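Local coordinates for protein uracil-DNA glycosylase (Sulfolobus tokodaii str. 7, PDB 4ZBY) that belongs to the uracil-DNA glycosylase superfamily and carries an iron-sulfur cluster together with a bound uracil in its alpha/beta fold, at residues A[158-163]-A[182-187]. Residues are numbered along the deposited sequence; the frame is centred on the assembly and turned at random.
Sequences IVFPTY and FKKIRE
Ile185 lays its CG1 methylene over one face of the Phe160 ring: CG1 stands 3.9 Å from the ring centroid and 17° off the ring normal, which meets the geometry of a CH-pi contact. The approach is offset toward the rim on the CG side, where Ile185 CG1 comes within 3.7 Å of Phe160 CG. With Phe160 CG anti to its own backbone N (chi1 -160°), the ring reaches out from the strand to the helix. Its far end meets Lys184, whose CB lies 3.9 Å from Phe160 CZ in an oblique approach; the two side chains cross at about a right angle, and the lysine leads its amine away. These contacts pack the C-terminal helix 172-190 on one side of the central sheet of the UDG-like alpha/beta fold; the helix segment runs nearly antiparallel to strand 158-162, while Val159 and Pro161 touch helix 123-133. The end of the isoleucine, CD1, lies against Phe160 CD2 (3.8 Å) and reaches the Thr162 methyl, CG2, at 4.0 Å; the Ile185 side chain also touches Val119 on the neighbouring strand 117-121. Thr162 turns its hydroxyl elsewhere: OG1, between the backbone N and the carbonyl carbon, donates to Tyr163 O at 2.8 Å, tilted 30° from the carbonyl plane, whereas CG2 is anti to the carbonyl carbon.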
loop_
_atom_site.group_PDB
_atom_site.type_symbol
_atom_site.label_atom_id
_atom_site.label_comp_id
_atom_site.label_asym_id
_atom_site.label_seq_id
_atom_site.Cartn_x
_atom_site.Cartn_y
_atom_site.Cartn_z
ATOM N N ILE A 158 2.513 12.216 -5.517
ATOM C CA ILE A 158 1.225 12.034 -6.182
ATOM C C ILE A 158 0.529 10.844 -5.561
ATOM O O ILE A 158 1.052 9.728 -5.606
ATOM C CB ILE A 158 1.399 11.777 -7.668
ATOM C CG1 ILE A 158 2.070 12.979 -8.340
ATOM C CG2 ILE A 158 0.079 11.488 -8.291
ATOM C CD1 ILE A 158 2.571 12.670 -9.745
ATOM N N VAL A 159 -0.636 11.071 -4.971
ATOM C CA VAL A 159 -1.378 9.980 -4.354
ATOM C C VAL A 159 -2.500 9.556 -5.286
ATOM O O VAL A 159 -3.288 10.380 -5.752
ATOM C CB VAL A 159 -1.960 10.373 -2.972
ATOM C CG1 VAL A 159 -2.870 9.249 -2.423
ATOM C CG2 VAL A 159 -0.838 10.678 -1.991
ATOM N N PHE A 160 -2.562 8.267 -5.571
ATOM C CA PHE A 160 -3.553 7.760 -6.503
ATOM C C PHE A 160 -4.327 6.601 -5.903
ATOM O O PHE A 160 -3.819 5.486 -5.829
ATOM C CB PHE A 160 -2.871 7.317 -7.810
ATOM C CG PHE A 160 -3.801 7.223 -8.961
ATOM C CD1 PHE A 160 -3.749 8.163 -9.976
ATOM C CD2 PHE A 160 -4.766 6.217 -9.026
ATOM C CE1 PHE A 160 -4.651 8.102 -11.042
ATOM C CE2 PHE A 160 -5.669 6.149 -10.097
ATOM C CZ PHE A 160 -5.591 7.077 -11.104
ATOM N N PRO A 161 -5.571 6.861 -5.466
ATOM C CA PRO A 161 -6.330 5.777 -4.859
ATOM C C PRO A 161 -6.960 4.866 -5.904
ATOM O O PRO A 161 -7.428 5.363 -6.912
ATOM C CB PRO A 161 -7.433 6.510 -4.068
ATOM C CG PRO A 161 -6.998 7.950 -4.022
ATOM C CD PRO A 161 -6.217 8.172 -5.283
ATOM N N THR A 162 -6.975 3.564 -5.657
ATOM C CA THR A 162 -7.709 2.616 -6.490
ATOM C C THR A 162 -8.519 1.646 -5.631
ATOM O O THR A 162 -8.407 1.638 -4.405
ATOM C CB THR A 162 -6.768 1.789 -7.373
ATOM O OG1 THR A 162 -6.146 0.765 -6.579
ATOM C CG2 THR A 162 -5.674 2.667 -7.997
ATOM N N TYR A 163 -9.336 0.818 -6.275
ATOM C CA TYR A 163 -9.997 -0.260 -5.558
ATOM C C TYR A 163 -8.929 -1.253 -5.156
ATOM O O TYR A 163 -7.849 -1.279 -5.728
ATOM C CB TYR A 163 -11.070 -0.926 -6.416
ATOM C CG TYR A 163 -12.305 -0.085 -6.640
ATOM C CD1 TYR A 163 -12.873 0.652 -5.600
ATOM C CD2 TYR A 163 -12.917 -0.040 -7.883
ATOM C CE1 TYR A 163 -14.006 1.420 -5.801
ATOM C CE2 TYR A 163 -14.061 0.720 -8.091
ATOM C CZ TYR A 163 -14.596 1.451 -7.050
ATOM O OH TYR A 163 -15.725 2.216 -7.253
ATOM N N PHE A 182 -4.631 1.682 -13.430
ATOM C CA PHE A 182 -3.198 1.413 -13.529
ATOM C C PHE A 182 -2.609 2.032 -14.802
ATOM O O PHE A 182 -1.452 2.457 -14.789
ATOM C CB PHE A 182 -2.900 -0.088 -13.442
ATOM C CG PHE A 182 -2.609 -0.558 -12.038
ATOM C CD1 PHE A 182 -3.532 -0.388 -11.033
ATOM C CD2 PHE A 182 -1.394 -1.151 -11.724
ATOM C CE1 PHE A 182 -3.267 -0.803 -9.733
ATOM C CE2 PHE A 182 -1.122 -1.566 -10.417
ATOM C CZ PHE A 182 -2.044 -1.387 -9.432
ATOM N N LYS A 183 -3.398 2.108 -15.876
ATOM C CA LYS A 183 -2.969 2.813 -17.091
ATOM C C LYS A 183 -2.699 4.286 -16.783
ATOM O O LYS A 183 -1.740 4.878 -17.289
ATOM C CB LYS A 183 -4.019 2.695 -18.205
ATOM C CG LYS A 183 -4.179 1.291 -18.788
ATOM C CD LYS A 183 -5.223 1.259 -19.916
ATOM C CE LYS A 183 -5.385 -0.145 -20.507
ATOM N NZ LYS A 183 -6.476 -0.217 -21.525
ATOM N N LYS A 184 -3.563 4.888 -15.964
ATOM C CA LYS A 184 -3.373 6.275 -15.571
ATOM C C LYS A 184 -2.143 6.439 -14.702
ATOM O O LYS A 184 -1.427 7.443 -14.831
ATOM C CB LYS A 184 -4.615 6.820 -14.851
ATOM C CG LYS A 184 -5.818 6.957 -15.771
ATOM C CD LYS A 184 -7.067 7.353 -14.967
ATOM C CE LYS A 184 -8.170 7.872 -15.879
ATOM N NZ LYS A 184 -8.674 6.806 -16.783
ATOM N N ILE A 185 -1.912 5.469 -13.820
ATOM C CA ILE A 185 -0.729 5.464 -12.975
ATOM C C ILE A 185 0.514 5.349 -13.863
ATOM O O ILE A 185 1.489 6.057 -13.615
ATOM C CB ILE A 185 -0.769 4.346 -11.922
ATOM C CG1 ILE A 185 -1.884 4.687 -10.922
ATOM C CG2 ILE A 185 0.603 4.172 -11.219
ATOM C CD1 ILE A 185 -2.324 3.502 -10.054
ATOM N N ARG A 186 0.448 4.533 -14.915
ATOM C CA ARG A 186 1.630 4.435 -15.795
ATOM C C ARG A 186 1.928 5.794 -16.414
ATOM O O ARG A 186 3.076 6.223 -16.464
ATOM C CB ARG A 186 1.454 3.397 -16.897
ATOM C CG ARG A 186 2.775 3.215 -17.701
ATOM C CD ARG A 186 2.592 2.664 -19.074
ATOM N NE ARG A 186 3.882 2.564 -19.764
ATOM C CZ ARG A 186 4.252 3.272 -20.828
ATOM N NH1 ARG A 186 5.459 3.068 -21.336
ATOM N NH2 ARG A 186 3.434 4.158 -21.398
ATOM N N GLU A 187 0.890 6.471 -16.897
ATOM C CA GLU A 187 1.104 7.768 -17.541
ATOM C C GLU A 187 1.726 8.747 -16.540
ATOM O O GLU A 187 2.673 9.449 -16.872
ATOM C CB GLU A 187 -0.197 8.317 -18.120
ATOM C CG GLU A 187 -0.014 9.615 -18.864
ATOM C CD GLU A 187 -1.205 9.970 -19.748
ATOM O OE1 GLU A 187 -2.163 9.167 -19.800
ATOM O OE2 GLU A 187 -1.186 11.046 -20.388
#